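Local coordinates for protein glycerate dehydrogenase (PDB 6P2I) that probably reduces acyclic imino acids, made in situ by a partner oxidase, to amino acids such as D-arginine with NADPH as the hydride donor, at residues 32-42 / 52-62; 110-120 / 133-141. One frame throughout, in Å; residues are numbered along the deposited sequence.

Interaction 1 closes before interaction 2 opens along the chain, and the two lie on opposite sides of the chain's centre, their own centres 45 Å apart and their nearest atoms about 23 Å apart. Interaction 1 joins helix 35-43 to the segment that leaves strand 47-50, a strand of the five-stranded parallel sheet, and enters helix 57-60. Interaction 2 joins the end of helix 99-114 and the start of helix 117-125 to the loop before strand 144-148 of the seven-stranded NADP-binding Rossmann sheet. They share no helix, strand or sheet: the first nears bound D-arginine and touches the second subunit through W52, while most residues of the second lie within reach of that subunit.

Interaction 1: residues 32-42 / 52-62; sequences FPNEEEAINRL and WTSITKEMIEK
F32 points the edge of its ring at the indole of W52 in a T-shaped pair: CE1 stands 3.5 Å from W52 CG, over one indole face, and the planes meet at 89°. W52 NE1 is held by the carbonyl of K8, which fixes the indole that receives this edge. The side chain of W52 lies about 6 Å from a bound D-arginine and packs on H130 of the second subunit.

Apolar contacts continue along the helix. I39 CD1 touches M59 CG and K62 CD, both at 3.9 Å; M59, bent at its last torsion (chi3 66°), turns CE back to 3.9 Å from A38 CB. L42 CD1 and I55 CD1 meet tip to tip at 3.8 Å. Helix 35-43 thus packs on helix 57-60 and its lead-in loop, the elements before and after strand 47-50 in this alpha/beta domain. Capping boxes start both helices: E37 N donates to N34 OD1 (2.7 Å) and M59 N to T56 OG1, though the return bond from T56 N to M59 SD is weak.

Polar links across the contact run through water. One donates to P33 O and T53 OG1, the latter also bonded to D7. Extended E35 accepts from two more: OE1 from one bonded to T56 OG1, OE2 from one that accepts from K62 NZ.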
loop_
_atom_site.group_PDB
_atom_site.type_symbol
_atom_site.label_atom_id
_atom_site.label_comp_id
_atom_site.label_asym_id
_atom_site.label_seq_id
_atom_site.Cartn_x
_atom_site.Cartn_y
_atom_site.Cartn_z
ATOM N N PHE A 32 9.110 31.496 -9.644
ATOM C CA PHE A 32 8.492 31.848 -8.375
ATOM C C PHE A 32 8.668 33.345 -8.198
ATOM O O PHE A 32 9.811 33.813 -8.067
ATOM C CB PHE A 32 9.133 31.091 -7.213
ATOM C CG PHE A 32 9.043 29.598 -7.346
ATOM C CD1 PHE A 32 7.825 28.951 -7.238
ATOM C CD2 PHE A 32 10.182 28.847 -7.582
ATOM C CE1 PHE A 32 7.741 27.578 -7.370
ATOM C CE2 PHE A 32 10.105 27.471 -7.721
ATOM C CZ PHE A 32 8.885 26.838 -7.609
ATOM N N PRO A 33 7.598 34.137 -8.248
ATOM C CA PRO A 33 7.769 35.592 -8.166
ATOM C C PRO A 33 8.198 36.022 -6.774
ATOM O O PRO A 33 7.784 35.440 -5.770
ATOM C CB PRO A 33 6.375 36.137 -8.510
ATOM C CG PRO A 33 5.441 35.017 -8.130
ATOM C CD PRO A 33 6.190 33.750 -8.439
ATOM N N ASN A 34 9.042 37.048 -6.723
ATOM C CA ASN A 34 9.226 37.763 -5.470
ATOM C C ASN A 34 7.938 38.530 -5.153
ATOM O O ASN A 34 7.025 38.612 -5.977
ATOM C CB ASN A 34 10.467 38.669 -5.535
ATOM C CG ASN A 34 10.361 39.789 -6.579
ATOM O OD1 ASN A 34 9.335 40.454 -6.696
ATOM N ND2 ASN A 34 11.447 40.019 -7.319
ATOM N N GLU A 35 7.845 39.072 -3.935
ATOM C CA GLU A 35 6.580 39.672 -3.511
ATOM C C GLU A 35 6.150 40.813 -4.434
ATOM O O GLU A 35 4.959 40.965 -4.731
ATOM C CB GLU A 35 6.675 40.166 -2.070
ATOM C CG GLU A 35 5.381 40.798 -1.592
ATOM C CD GLU A 35 5.419 41.191 -0.135
ATOM O OE1 GLU A 35 5.730 40.324 0.708
ATOM O OE2 GLU A 35 5.139 42.370 0.165
ATOM N N GLU A 36 7.102 41.613 -4.910
ATOM C CA GLU A 36 6.755 42.730 -5.785
ATOM C C GLU A 36 6.288 42.248 -7.152
ATOM O O GLU A 36 5.356 42.822 -7.730
ATOM C CB GLU A 36 7.945 43.671 -5.937
ATOM C CG GLU A 36 7.641 44.892 -6.769
ATOM C CD GLU A 36 8.737 45.928 -6.667
ATOM O OE1 GLU A 36 8.765 46.848 -7.509
ATOM O OE2 GLU A 36 9.578 45.811 -5.747
ATOM N N GLU A 37 6.947 41.223 -7.703
ATOM C CA GLU A 37 6.466 40.623 -8.944
ATOM C C GLU A 37 5.055 40.085 -8.767
ATOM O O GLU A 37 4.200 40.248 -9.648
ATOM C CB GLU A 37 7.410 39.498 -9.394
ATOM C CG GLU A 37 8.675 39.985 -10.119
ATOM C CD GLU A 37 9.708 38.876 -10.284
ATOM O OE1 GLU A 37 9.724 37.969 -9.436
ATOM O OE2 GLU A 37 10.508 38.917 -11.245
ATOM N N ALA A 38 4.789 39.456 -7.621
ATOM C CA ALA A 38 3.479 38.861 -7.388
ATOM C C ALA A 38 2.393 39.927 -7.390
ATOM O O ALA A 38 1.367 39.783 -8.067
ATOM C CB ALA A 38 3.489 38.092 -6.067
ATOM N N ILE A 39 2.611 41.015 -6.646
ATOM C CA ILE A 39 1.640 42.106 -6.621
ATOM C C ILE A 39 1.454 42.680 -8.019
ATOM O O ILE A 39 0.325 42.967 -8.443
ATOM C CB ILE A 39 2.073 43.192 -5.620
ATOM C CG1 ILE A 39 1.956 42.660 -4.188
ATOM C CG2 ILE A 39 1.240 44.442 -5.811
ATOM C CD1 ILE A 39 2.620 43.550 -3.158
ATOM N N ASN A 40 2.553 42.840 -8.765
ATOM C CA ASN A 40 2.456 43.401 -10.107
ATOM C C ASN A 40 1.686 42.475 -11.039
ATOM O O ASN A 40 0.834 42.934 -11.813
ATOM C CB ASN A 40 3.846 43.684 -10.673
ATOM C CG ASN A 40 3.794 44.502 -11.949
ATOM O OD1 ASN A 40 3.950 43.972 -13.049
ATOM N ND2 ASN A 40 3.554 45.802 -11.807
ATOM N N ARG A 41 1.973 41.171 -10.988
ATOM C CA ARG A 41 1.253 40.236 -11.845
ATOM C C ARG A 41 -0.214 40.183 -11.465
ATOM O O ARG A 41 -1.084 40.153 -12.343
ATOM C CB ARG A 41 1.880 38.844 -11.764
ATOM C CG ARG A 41 3.277 38.791 -12.349
ATOM C CD ARG A 41 4.038 37.556 -11.893
ATOM N NE ARG A 41 5.430 37.638 -12.333
ATOM C CZ ARG A 41 6.302 36.636 -12.251
ATOM N NH1 ARG A 41 5.931 35.451 -11.750
ATOM N NH2 ARG A 41 7.547 36.816 -12.678
ATOM N N LEU A 42 -0.505 40.184 -10.161
ATOM C CA LEU A 42 -1.896 40.169 -9.725
ATOM C C LEU A 42 -2.626 41.443 -10.133
ATOM O O LEU A 42 -3.821 41.396 -10.444
ATOM C CB LEU A 42 -1.966 39.967 -8.209
ATOM C CG LEU A 42 -1.566 38.547 -7.777
ATOM C CD1 LEU A 42 -1.198 38.508 -6.291
ATOM C CD2 LEU A 42 -2.659 37.521 -8.093
ATOM N N TRP A 52 1.781 28.451 -5.934
ATOM C CA TRP A 52 2.829 28.414 -4.922
ATOM C C TRP A 52 2.888 29.643 -4.038
ATOM O O TRP A 52 3.453 29.564 -2.942
ATOM C CB TRP A 52 4.212 28.282 -5.580
ATOM C CG TRP A 52 4.359 27.125 -6.504
ATOM C CD1 TRP A 52 4.212 27.127 -7.867
ATOM C CD2 TRP A 52 4.686 25.785 -6.134
ATOM N NE1 TRP A 52 4.443 25.862 -8.362
ATOM C CE2 TRP A 52 4.728 25.022 -7.316
ATOM C CE3 TRP A 52 4.945 25.155 -4.909
ATOM C CZ2 TRP A 52 5.019 23.652 -7.313
ATOM C CZ3 TRP A 52 5.239 23.799 -4.905
ATOM C CH2 TRP A 52 5.278 23.064 -6.101
ATOM N N THR A 53 2.371 30.776 -4.482
ATOM C CA THR A 53 2.738 32.053 -3.898
ATOM C C THR A 53 1.758 32.453 -2.811
ATOM O O THR A 53 0.549 32.511 -3.049
ATOM C CB THR A 53 2.797 33.118 -4.992
ATOM O OG1 THR A 53 3.757 32.704 -5.965
ATOM C CG2 THR A 53 3.180 34.481 -4.425
ATOM N N SER A 54 2.292 32.753 -1.631
ATOM C CA SER A 54 1.474 33.305 -0.563
ATOM C C SER A 54 0.932 34.665 -0.970
ATOM O O SER A 54 1.661 35.506 -1.505
ATOM C CB SER A 54 2.293 33.426 0.717
ATOM O OG SER A 54 2.515 32.143 1.273
ATOM N N ILE A 55 -0.351 34.886 -0.714
ATOM C CA ILE A 55 -0.995 36.163 -1.003
ATOM C C ILE A 55 -1.569 36.663 0.315
ATOM O O ILE A 55 -2.591 36.161 0.799
ATOM C CB ILE A 55 -2.064 36.049 -2.096
ATOM C CG1 ILE A 55 -1.404 35.598 -3.402
ATOM C CG2 ILE A 55 -2.775 37.381 -2.275
ATOM C CD1 ILE A 55 -2.358 35.351 -4.566
ATOM N N THR A 56 -0.904 37.650 0.903
ATOM C CA THR A 56 -1.213 38.146 2.233
ATOM C C THR A 56 -2.095 39.384 2.160
ATOM O O THR A 56 -2.225 40.038 1.120
ATOM C CB THR A 56 0.074 38.481 2.988
ATOM O OG1 THR A 56 0.722 39.586 2.341
ATOM C CG2 THR A 56 1.012 37.283 2.995
ATOM N N LYS A 57 -2.691 39.718 3.309
ATOM C CA LYS A 57 -3.511 40.921 3.386
ATOM C C LYS A 57 -2.708 42.156 2.996
ATOM O O LYS A 57 -3.210 43.026 2.281
ATOM C CB LYS A 57 -4.093 41.070 4.794
ATOM C CG LYS A 57 -4.657 42.444 5.099
ATOM C CD LYS A 57 -4.489 42.810 6.565
ATOM C CE LYS A 57 -5.030 44.208 6.849
ATOM N NZ LYS A 57 -6.079 44.225 7.906
ATOM N N GLU A 58 -1.449 42.232 3.434
ATOM C CA GLU A 58 -0.612 43.378 3.087
ATOM C C GLU A 58 -0.441 43.499 1.577
ATOM O O GLU A 58 -0.420 44.612 1.032
ATOM C CB GLU A 58 0.748 43.253 3.771
ATOM C CG GLU A 58 0.718 43.410 5.292
ATOM C CD GLU A 58 0.122 42.204 6.014
ATOM O OE1 GLU A 58 -0.360 42.378 7.151
ATOM O OE2 GLU A 58 0.121 41.088 5.448
ATOM N N MET A 59 -0.314 42.359 0.889
ATOM C CA MET A 59 -0.250 42.340 -0.571
ATOM C C MET A 59 -1.579 42.737 -1.198
ATOM O O MET A 59 -1.611 43.510 -2.159
ATOM C CB MET A 59 0.155 40.947 -1.067
ATOM C CG MET A 59 1.590 40.571 -0.778
ATOM S SD MET A 59 1.886 38.812 -0.960
ATOM C CE MET A 59 1.631 38.611 -2.726
ATOM N N ILE A 60 -2.684 42.194 -0.682
ATOM C CA ILE A 60 -3.993 42.427 -1.287
ATOM C C ILE A 60 -4.380 43.897 -1.207
ATOM O O ILE A 60 -5.010 44.434 -2.128
ATOM C CB ILE A 60 -5.039 41.509 -0.615
ATOM C CG1 ILE A 60 -4.721 40.043 -0.922
ATOM C CG2 ILE A 60 -6.452 41.855 -1.060
ATOM C CD1 ILE A 60 -5.199 39.073 0.134
ATOM N N GLU A 61 -3.986 44.586 -0.135
ATOM C CA GLU A 61 -4.266 46.013 -0.042
ATOM C C GLU A 61 -3.577 46.806 -1.146
ATOM O O GLU A 61 -4.035 47.903 -1.482
ATOM C CB GLU A 61 -3.852 46.524 1.336
ATOM C CG GLU A 61 -4.553 45.789 2.470
ATOM C CD GLU A 61 -4.280 46.381 3.838
ATOM O OE1 GLU A 61 -3.126 46.783 4.099
ATOM O OE2 GLU A 61 -5.227 46.446 4.651
ATOM N N LYS A 62 -2.509 46.268 -1.737
ATOM C CA LYS A 62 -1.784 46.941 -2.809
ATOM C C LYS A 62 -2.224 46.499 -4.199
ATOM O O LYS A 62 -1.718 47.029 -5.192
ATOM C CB LYS A 62 -0.280 46.708 -2.646
ATOM C CG LYS A 62 0.305 47.309 -1.371
ATOM C CD LYS A 62 1.709 46.790 -1.096
ATOM C CE LYS A 62 2.258 47.360 0.202
ATOM N NZ LYS A 62 3.547 46.724 0.595
HETATM O O HOH W 1 6.538 32.816 -5.392
HETATM O O HOH W 2 3.322 39.954 2.530
HETATM O O HOH W 3 3.309 44.092 0.677
#

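Interaction 2: residues 110-120 / 133-141; sequences LFAVNRKILQA and PPFLCSEIR. With EDO (1,2-ethanediol), chain E.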
loop_
_atom_site.group_PDB
_atom_site.type_symbol
_atom_site.label_atom_id
_atom_site.label_comp_id
_atom_site.label_asym_id
_atom_site.label_seq_id
_atom_site.Cartn_x
_atom_site.Cartn_y
_atom_site.Cartn_z
ATOM N N LEU A 110 0.078 3.642 4.483
ATOM C CA LEU A 110 -0.305 2.728 5.552
ATOM C C LEU A 110 0.367 1.373 5.381
ATOM O O LEU A 110 0.923 0.822 6.330
ATOM C CB LEU A 110 -1.831 2.578 5.582
ATOM C CG LEU A 110 -2.446 1.470 6.442
ATOM C CD1 LEU A 110 -2.057 1.612 7.908
ATOM C CD2 LEU A 110 -3.968 1.481 6.290
ATOM N N PHE A 111 0.326 0.833 4.163
ATOM C CA PHE A 111 0.959 -0.458 3.907
ATOM C C PHE A 111 2.479 -0.360 4.012
ATOM O O PHE A 111 3.125 -1.267 4.539
ATOM C CB PHE A 111 0.548 -0.968 2.523
ATOM C CG PHE A 111 -0.825 -1.598 2.475
ATOM C CD1 PHE A 111 -1.209 -2.564 3.411
ATOM C CD2 PHE A 111 -1.729 -1.233 1.484
ATOM C CE1 PHE A 111 -2.485 -3.137 3.355
ATOM C CE2 PHE A 111 -2.986 -1.785 1.425
ATOM C CZ PHE A 111 -3.364 -2.755 2.353
ATOM N N ALA A 112 3.071 0.741 3.524
ATOM C CA ALA A 112 4.517 0.907 3.626
ATOM C C ALA A 112 4.964 0.926 5.083
ATOM O O ALA A 112 6.008 0.362 5.430
ATOM C CB ALA A 112 4.942 2.194 2.908
ATOM N N VAL A 113 4.181 1.567 5.957
ATOM C CA VAL A 113 4.488 1.543 7.386
ATOM C C VAL A 113 4.257 0.149 7.950
ATOM O O VAL A 113 5.127 -0.420 8.626
ATOM C CB VAL A 113 3.634 2.581 8.136
ATOM C CG1 VAL A 113 3.804 2.427 9.648
ATOM C CG2 VAL A 113 3.985 4.014 7.697
ATOM N N ASN A 114 3.073 -0.417 7.681
ATOM C CA ASN A 114 2.675 -1.662 8.324
ATOM C C ASN A 114 3.611 -2.798 7.954
ATOM O O ASN A 114 3.949 -3.628 8.802
ATOM C CB ASN A 114 1.240 -2.020 7.934
ATOM C CG ASN A 114 0.286 -1.879 9.084
ATOM O OD1 ASN A 114 0.483 -1.036 9.962
ATOM N ND2 ASN A 114 -0.753 -2.712 9.102
ATOM N N ARG A 115 4.036 -2.850 6.698
ATOM C CA ARG A 115 4.865 -3.944 6.213
ATOM C C ARG A 115 6.348 -3.609 6.281
ATOM O O ARG A 115 7.175 -4.439 5.884
ATOM C CB ARG A 115 4.466 -4.307 4.766
ATOM C CG ARG A 115 2.993 -4.697 4.547
ATOM C CD ARG A 115 2.628 -5.795 5.512
ATOM N NE ARG A 115 1.264 -6.314 5.414
ATOM C CZ ARG A 115 0.954 -7.543 4.984
ATOM N NH1 ARG A 115 1.885 -8.344 4.510
ATOM N NH2 ARG A 115 -0.300 -7.964 5.010
ATOM N N LYS A 116 6.699 -2.415 6.777
ATOM C CA LYS A 116 8.089 -1.966 6.881
ATOM C C LYS A 116 8.811 -2.152 5.555
ATOM O O LYS A 116 9.916 -2.695 5.487
ATOM C CB LYS A 116 8.822 -2.680 8.020
ATOM C CG LYS A 116 8.285 -2.345 9.405
ATOM C CD LYS A 116 9.136 -2.973 10.513
ATOM C CE LYS A 116 8.580 -2.633 11.889
ATOM N NZ LYS A 116 7.262 -3.282 12.148
ATOM N N ILE A 117 8.171 -1.651 4.491
ATOM C CA ILE A 117 8.678 -1.838 3.132
ATOM C C ILE A 117 10.113 -1.334 2.999
ATOM O O ILE A 117 10.937 -1.955 2.317
ATOM C CB ILE A 117 7.739 -1.151 2.122
ATOM C CG1 ILE A 117 6.393 -1.889 2.058
ATOM C CG2 ILE A 117 8.380 -1.097 0.739
ATOM C CD1 ILE A 117 6.475 -3.290 1.410
ATOM N N LEU A 118 10.436 -0.188 3.615
ATOM C CA LEU A 118 11.798 0.328 3.519
ATOM C C LEU A 118 12.810 -0.684 4.049
ATOM O O LEU A 118 13.819 -0.979 3.390
ATOM C CB LEU A 118 11.910 1.653 4.274
ATOM C CG LEU A 118 11.005 2.771 3.754
ATOM C CD1 LEU A 118 11.150 4.007 4.629
ATOM C CD2 LEU A 118 11.351 3.089 2.305
ATOM N N GLN A 119 12.555 -1.226 5.246
ATOM C CA GLN A 119 13.476 -2.184 5.854
ATOM C C GLN A 119 13.438 -3.525 5.142
ATOM O O GLN A 119 14.462 -4.221 5.054
ATOM C CB GLN A 119 13.136 -2.378 7.331
ATOM C CG GLN A 119 13.485 -1.213 8.243
ATOM C CD GLN A 119 12.435 -0.111 8.242
ATOM O OE1 GLN A 119 11.336 -0.273 7.706
ATOM N NE2 GLN A 119 12.772 1.017 8.856
ATOM N N ALA A 120 12.269 -3.900 4.643
ATOM C CA ALA A 120 12.106 -5.185 3.974
ATOM C C ALA A 120 12.896 -5.215 2.680
ATOM O O ALA A 120 13.604 -6.186 2.386
ATOM C CB ALA A 120 10.621 -5.443 3.713
ATOM N N PRO A 133 10.622 -12.275 11.581
ATOM C CA PRO A 133 10.381 -11.580 12.871
ATOM C C PRO A 133 10.363 -10.061 12.757
ATOM O O PRO A 133 9.465 -9.424 13.330
ATOM C CB PRO A 133 11.541 -12.064 13.754
ATOM C CG PRO A 133 11.818 -13.431 13.246
ATOM C CD PRO A 133 11.613 -13.363 11.756
ATOM N N PRO A 134 11.307 -9.424 12.045
ATOM C CA PRO A 134 11.262 -7.952 11.981
ATOM C C PRO A 134 10.048 -7.407 11.256
ATOM O O PRO A 134 9.751 -6.212 11.397
ATOM C CB PRO A 134 12.555 -7.579 11.236
ATOM C CG PRO A 134 13.416 -8.787 11.306
ATOM C CD PRO A 134 12.453 -9.939 11.274
ATOM N N PHE A 135 9.319 -8.242 10.511
ATOM C CA PHE A 135 8.258 -7.786 9.621
ATOM C C PHE A 135 6.889 -8.306 10.033
ATOM O O PHE A 135 5.935 -8.218 9.256
ATOM C CB PHE A 135 8.614 -8.178 8.188
ATOM C CG PHE A 135 9.944 -7.635 7.781
ATOM C CD1 PHE A 135 10.099 -6.268 7.618
ATOM C CD2 PHE A 135 11.048 -8.452 7.648
ATOM C CE1 PHE A 135 11.330 -5.726 7.294
ATOM C CE2 PHE A 135 12.289 -7.919 7.314
ATOM C CZ PHE A 135 12.429 -6.549 7.140
ATOM N N LEU A 136 6.778 -8.820 11.253
ATOM C CA LEU A 136 5.476 -9.131 11.836
ATOM C C LEU A 136 4.564 -7.921 11.740
ATOM O O LEU A 136 4.890 -6.848 12.261
ATOM C CB LEU A 136 5.651 -9.536 13.293
ATOM C CG LEU A 136 4.388 -9.862 14.085
ATOM C CD1 LEU A 136 3.665 -11.061 13.465
ATOM C CD2 LEU A 136 4.763 -10.143 15.519
ATOM N N CYS A 137 3.427 -8.088 11.072
ATOM C CA CYS A 137 2.556 -6.966 10.762
ATOM C C CYS A 137 1.138 -7.252 11.235
ATOM O O CYS A 137 0.816 -8.344 11.717
ATOM C CB CYS A 137 2.551 -6.662 9.257
ATOM S SG CYS A 137 1.687 -7.914 8.281
ATOM N N SER A 138 0.288 -6.240 11.101
ATOM C CA SER A 138 -1.140 -6.378 11.330
ATOM C C SER A 138 -1.871 -6.280 10.001
ATOM O O SER A 138 -1.541 -5.432 9.157
ATOM C CB SER A 138 -1.663 -5.298 12.284
ATOM O OG SER A 138 -1.250 -5.546 13.609
ATOM N N GLU A 139 -2.854 -7.153 9.810
ATOM C CA GLU A 139 -3.788 -6.966 8.707
ATOM C C GLU A 139 -4.634 -5.738 8.985
ATOM O O GLU A 139 -4.994 -5.471 10.134
ATOM C CB GLU A 139 -4.689 -8.187 8.539
ATOM C CG GLU A 139 -3.917 -9.401 8.023
ATOM C CD GLU A 139 -4.620 -10.730 8.240
ATOM O OE1 GLU A 139 -3.923 -11.763 8.165
ATOM O OE2 GLU A 139 -5.857 -10.765 8.476
ATOM N N ILE A 140 -4.944 -4.976 7.933
ATOM C CA ILE A 140 -5.824 -3.829 8.138
ATOM C C ILE A 140 -7.296 -4.221 8.114
ATOM O O ILE A 140 -8.133 -3.476 8.645
ATOM C CB ILE A 140 -5.539 -2.697 7.127
ATOM C CG1 ILE A 140 -6.014 -3.026 5.700
ATOM C CG2 ILE A 140 -4.054 -2.307 7.164
ATOM C CD1 ILE A 140 -5.857 -1.781 4.719
ATOM N N ARG A 141 -7.647 -5.384 7.561
ATOM C CA ARG A 141 -9.039 -5.798 7.597
ATOM C C ARG A 141 -9.500 -5.904 9.047
ATOM O O ARG A 141 -8.757 -6.366 9.920
ATOM C CB ARG A 141 -9.224 -7.136 6.873
ATOM C CG ARG A 141 -10.644 -7.690 6.975
ATOM C CD ARG A 141 -10.795 -9.017 6.253
ATOM N NE ARG A 141 -12.101 -9.622 6.487
ATOM C CZ ARG A 141 -12.960 -9.948 5.527
ATOM N NH1 ARG A 141 -12.644 -9.746 4.257
ATOM N NH2 ARG A 141 -14.128 -10.494 5.834
HETATM C C1 EDO E . -11.276 -7.722 2.105
HETATM O O1 EDO E . -10.210 -7.243 2.931
HETATM C C2 EDO E . -10.911 -9.088 1.534
HETATM O O2 EDO E . -10.945 -10.059 2.588
HETATM O O HOH W 4 -3.444 -2.615 10.723
HETATM O O HOH W 5 2.155 -3.770 11.083
HETATM O O HOH W 6 6.191 -5.197 9.822
HETATM O O HOH W 7 -1.386 -5.484 6.302
HETATM O O HOH W 8 7.519 -5.881 12.873
#
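C137 and R115 meet through their torsions: the thiol of C137 lies between its own backbone N and carbonyl carbon (chi1 71°), while R115 bends back at its second torsion (chi2 -53°) and its end approaches C137. SG then sits over one guanidinium face, offset toward the rim and 3.3 Å from R115 NE. The edge of the same group is used separately: NE donates in plane to a water that in turn donates to S138 O, while NH2 and NH1 bond to A101 O and A276 O of the second subunit.

F135 slots against the turn between helices 99-114 and 117-125. Its CE1 lies 3.7 Å from A120 CB, an off-centre CH-pi contact with the methyl 30° from the ring normal, and K116 CB lies in plane at the ring edge. K116 lies at the junction: its positive phi closes helix 99-114 in a Schellman motif, and it is the N-cap of helix 117-125. At the other end, I140 CD1 packs 3.6 Å from F111 CZ and its CG2 3.9 Å from L110 CD2. L110 and N114 also rest on V223 of strand 223-226, which seats the contact on the NADP-binding Rossmann domain.

Between these apolar ends, waters join the segments. One donates to N114 O and accepts from S138 N; another accepts from K116 NZ, 2.7 Å away, and lies near P134 O and L136 O, with too few protons for all the acceptors in reach. N114 ND2 is 2.8 Å from S138 O and donates to a further water, while OD1 is bonded to R248.

The direct partners of the R115 guanidinium are neutral, and its charge is probably spread over their dipoles; E139 OE1 bonds to S279 OG and I140 N to E104 OE2 of the second subunit, so both segments are tied to the dimer interface.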